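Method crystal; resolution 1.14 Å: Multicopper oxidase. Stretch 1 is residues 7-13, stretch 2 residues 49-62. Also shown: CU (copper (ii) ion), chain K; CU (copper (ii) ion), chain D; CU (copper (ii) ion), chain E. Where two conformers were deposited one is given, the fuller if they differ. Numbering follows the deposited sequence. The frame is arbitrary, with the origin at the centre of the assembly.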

# COMPACT_ATOMS: atom_id res chain seq x y z
N ASP A 7 2.88 33.03 -14.29
CA ASP A 7 1.95 33.73 -13.42
C ASP A 7 0.77 32.77 -13.16
O ASP A 7 0.16 32.30 -14.12
CB ASP A 7 1.44 35.03 -14.02
CG ASP A 7 2.48 36.11 -14.12
OD1 ASP A 7 3.23 36.37 -13.12
OD2 ASP A 7 2.62 36.81 -15.17
N MET A 8 0.53 32.44 -11.89
CA MET A 8 -0.54 31.49 -11.61
C MET A 8 -1.55 32.15 -10.68
O MET A 8 -1.18 33.04 -9.91
CB MET A 8 0.01 30.19 -11.01
CG MET A 8 -1.02 29.08 -10.80
SD MET A 8 -0.17 27.61 -10.11
CE MET A 8 1.45 28.08 -10.77
N THR A 9 -2.81 31.78 -10.77
CA THR A 9 -3.81 32.27 -9.82
C THR A 9 -4.42 31.03 -9.12
O THR A 9 -4.17 29.87 -9.52
CB THR A 9 -4.97 33.06 -10.42
OG1 THR A 9 -5.73 32.18 -11.28
CG2 THR A 9 -4.40 34.23 -11.25
N ILE A 10 -5.15 31.32 -8.07
CA ILE A 10 -5.89 30.35 -7.30
C ILE A 10 -7.35 30.81 -7.33
O ILE A 10 -7.55 31.98 -6.94
CB ILE A 10 -5.41 30.13 -5.87
CG1 ILE A 10 -3.89 30.02 -5.76
CG2 ILE A 10 -6.03 28.86 -5.29
CD1 ILE A 10 -3.39 29.91 -4.32
N GLU A 11 -8.29 30.00 -7.76
CA GLU A 11 -9.66 30.43 -8.05
C GLU A 11 -10.67 29.54 -7.37
O GLU A 11 -10.44 28.33 -7.24
CB GLU A 11 -9.94 30.38 -9.58
CG GLU A 11 -8.92 31.20 -10.38
CD GLU A 11 -9.02 32.71 -10.24
OE1 GLU A 11 -10.03 33.24 -9.73
OE2 GLU A 11 -8.04 33.41 -10.67
N GLU A 12 -11.82 30.11 -6.97
CA GLU A 12 -12.93 29.31 -6.51
C GLU A 12 -13.80 28.99 -7.73
O GLU A 12 -14.39 29.87 -8.33
CB GLU A 12 -13.78 30.09 -5.47
CG GLU A 12 -12.97 30.31 -4.21
CD GLU A 12 -13.67 31.03 -3.09
OE1 GLU A 12 -14.87 31.39 -3.22
OE2 GLU A 12 -13.03 31.19 -2.03
N VAL A 13 -13.82 27.69 -8.06
CA VAL A 13 -14.64 27.22 -9.17
C VAL A 13 -15.31 25.92 -8.75
O VAL A 13 -14.95 25.30 -7.72
CB VAL A 13 -13.82 27.00 -10.47
CG1 VAL A 13 -13.21 28.31 -10.96
CG2 VAL A 13 -12.71 25.95 -10.28
N VAL A 49 2.32 33.85 -7.70
CA VAL A 49 1.03 33.28 -7.36
C VAL A 49 0.09 34.36 -6.79
O VAL A 49 0.50 35.03 -5.82
CB VAL A 49 1.21 32.17 -6.31
CG1 VAL A 49 -0.14 31.59 -5.95
CG2 VAL A 49 2.18 31.08 -6.76
N THR A 50 -1.10 34.51 -7.35
CA THR A 50 -2.13 35.37 -6.75
C THR A 50 -3.32 34.56 -6.25
O THR A 50 -3.90 33.76 -6.97
CB THR A 50 -2.61 36.41 -7.76
OG1 THR A 50 -1.44 37.21 -8.05
CG2 THR A 50 -3.69 37.30 -7.18
N ASN A 51 -3.63 34.78 -4.99
CA ASN A 51 -4.73 34.05 -4.36
C ASN A 51 -6.05 34.79 -4.56
O ASN A 51 -6.31 35.77 -3.82
CB ASN A 51 -4.40 33.91 -2.86
CG ASN A 51 -5.46 33.14 -2.10
OD1 ASN A 51 -6.47 32.74 -2.71
ND2 ASN A 51 -5.23 32.91 -0.82
N ASN A 52 -6.90 34.37 -5.49
CA ASN A 52 -8.20 34.94 -5.73
C ASN A 52 -9.30 34.18 -5.02
O ASN A 52 -10.44 34.23 -5.48
CB ASN A 52 -8.51 35.08 -7.22
CG ASN A 52 -7.57 36.10 -7.89
OD1 ASN A 52 -7.24 37.09 -7.30
ND2 ASN A 52 -7.11 35.79 -9.10
N THR A 53 -8.96 33.56 -3.91
CA THR A 53 -9.99 32.83 -3.14
C THR A 53 -10.16 33.51 -1.78
O THR A 53 -9.46 34.49 -1.49
CB THR A 53 -9.67 31.35 -2.91
OG1 THR A 53 -8.70 31.26 -1.83
CG2 THR A 53 -9.04 30.74 -4.14
N SER A 54 -11.08 33.01 -0.98
CA SER A 54 -11.42 33.54 0.33
C SER A 54 -10.59 32.94 1.45
O SER A 54 -10.84 33.37 2.58
CB SER A 54 -12.91 33.25 0.66
OG SER A 54 -13.15 31.81 0.51
N LEU A 55 -9.64 32.06 1.15
CA LEU A 55 -8.92 31.34 2.22
C LEU A 55 -7.44 31.38 1.90
O LEU A 55 -7.05 31.55 0.74
CB LEU A 55 -9.36 29.89 2.28
CG LEU A 55 -10.77 29.55 2.78
CD1 LEU A 55 -11.03 28.07 2.86
CD2 LEU A 55 -10.95 30.16 4.17
N PRO A 56 -6.57 31.24 2.91
CA PRO A 56 -5.15 31.20 2.68
C PRO A 56 -4.69 29.87 2.04
O PRO A 56 -5.28 28.80 2.25
CB PRO A 56 -4.55 31.33 4.08
CG PRO A 56 -5.66 31.02 5.02
CD PRO A 56 -6.97 31.18 4.33
N HIS A 57 -3.60 30.02 1.26
CA HIS A 57 -2.98 28.86 0.59
C HIS A 57 -1.47 29.05 0.54
O HIS A 57 -0.98 30.15 0.82
CB HIS A 57 -3.50 28.74 -0.87
CG HIS A 57 -4.99 28.60 -0.95
ND1 HIS A 57 -5.67 27.47 -0.58
CD2 HIS A 57 -5.92 29.52 -1.35
CE1 HIS A 57 -6.98 27.72 -0.78
NE2 HIS A 57 -7.15 28.97 -1.24
N THR A 58 -0.77 28.01 0.08
CA THR A 58 0.62 28.12 -0.37
C THR A 58 0.80 27.23 -1.61
O THR A 58 -0.17 26.55 -1.97
CB THR A 58 1.66 27.66 0.66
OG1 THR A 58 1.38 26.28 0.98
CG2 THR A 58 1.60 28.48 1.96
N ILE A 59 1.97 27.22 -2.20
CA ILE A 59 2.29 26.12 -3.12
C ILE A 59 3.60 25.50 -2.66
O ILE A 59 4.61 26.20 -2.59
CB ILE A 59 2.40 26.56 -4.58
CG1 ILE A 59 1.16 27.35 -5.07
CG2 ILE A 59 2.61 25.31 -5.47
CD1 ILE A 59 1.26 27.65 -6.59
N HIS A 60 3.55 24.20 -2.40
CA HIS A 60 4.72 23.37 -2.22
C HIS A 60 5.05 22.61 -3.50
O HIS A 60 4.17 22.10 -4.23
CB HIS A 60 4.48 22.37 -1.08
CG HIS A 60 5.52 21.29 -1.04
ND1 HIS A 60 6.86 21.52 -0.82
CD2 HIS A 60 5.38 19.94 -1.17
CE1 HIS A 60 7.51 20.36 -0.89
NE2 HIS A 60 6.62 19.37 -1.07
N TRP A 61 6.32 22.53 -3.82
CA TRP A 61 6.85 21.95 -5.07
C TRP A 61 7.43 20.60 -4.71
O TRP A 61 8.56 20.49 -4.22
CB TRP A 61 7.89 22.91 -5.72
CG TRP A 61 7.25 24.28 -5.79
CD1 TRP A 61 7.38 25.25 -4.85
CD2 TRP A 61 6.39 24.83 -6.81
NE1 TRP A 61 6.65 26.37 -5.22
CE2 TRP A 61 6.02 26.16 -6.42
CE3 TRP A 61 5.90 24.31 -8.01
CZ2 TRP A 61 5.19 26.98 -7.20
CZ3 TRP A 61 5.06 25.14 -8.76
CH2 TRP A 61 4.70 26.44 -8.40
N HIS A 62 6.62 19.55 -4.83
CA HIS A 62 6.94 18.23 -4.31
C HIS A 62 7.95 17.58 -5.21
O HIS A 62 7.68 17.23 -6.34
CB HIS A 62 5.63 17.45 -4.17
CG HIS A 62 5.84 16.07 -3.57
ND1 HIS A 62 5.01 15.60 -2.55
CD2 HIS A 62 6.70 15.03 -3.85
CE1 HIS A 62 5.40 14.35 -2.27
NE2 HIS A 62 6.44 14.03 -3.04
CU CU K . 7.07 17.63 -0.61
CU CU D . -4.96 25.65 -0.00
CU CU E . 3.50 16.42 -1.71
O HOH W 1 -0.53 35.75 -10.76
O HOH W 2 -11.83 32.99 -7.63

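What holds the two backbones together? Residues 7-13 and 49-51 run as neighbouring parallel strands, their directions 19° apart, with Met8 beside Val49, Thr9 beside Thr50 and Ile10 beside Asn51. Thr50 uses both its backbone polar groups: its N donates to Met8 O (3.0 Å), nearly straight at 165°, and its O accepts from Ile10 N (3.0 Å). Asn52 N then donates to Ile10 O (2.9 Å), which completes the bonding around the Ile10 and Asn51 pair. Thr50 O also receives a CA-H...O contact from Thr9 CA (3.2 Å).

How do the side chains of the charged and polar residues add to this? Asn52 ND2 donates to Glu11 OE2 (3.0 Å, 173°), and the same OE2 accepts from Thr9 OG1 (2.7 Å), so one carboxylate oxygen joins three residues. Although the CA-to-CB bond of Glu11 points away from the other stretch, its m, m rotamer brings the carboxylate back. Glu12 OE2 also accepts two, but both from Ser54: from OG (2.6 Å) and from N (2.9 Å), gripping the loop beyond the strand.

Where do apolar groups meet? Met8, Ile10 and Val49 share one face of the sheet. Ile10 CD1 packs 4.0 Å from Val49 CG1 and 3.6 Å from His57 CB, while Ile10 CG2 lies over one face of the His57 ring. Met8 reaches further, its SD 3.8 Å from Ile59 CD1 and its CE 4.3 Å from Trp61 CH2, at the indole edge.

What fixes the histidine beside Ile10? His57 NE2 donates to Thr53 OG1 (2.8 Å), and His57 ND1 binds CU of chain D at 2.0 Å. The strand contact therefore packs directly against a copper ligand of this multicopper oxidase.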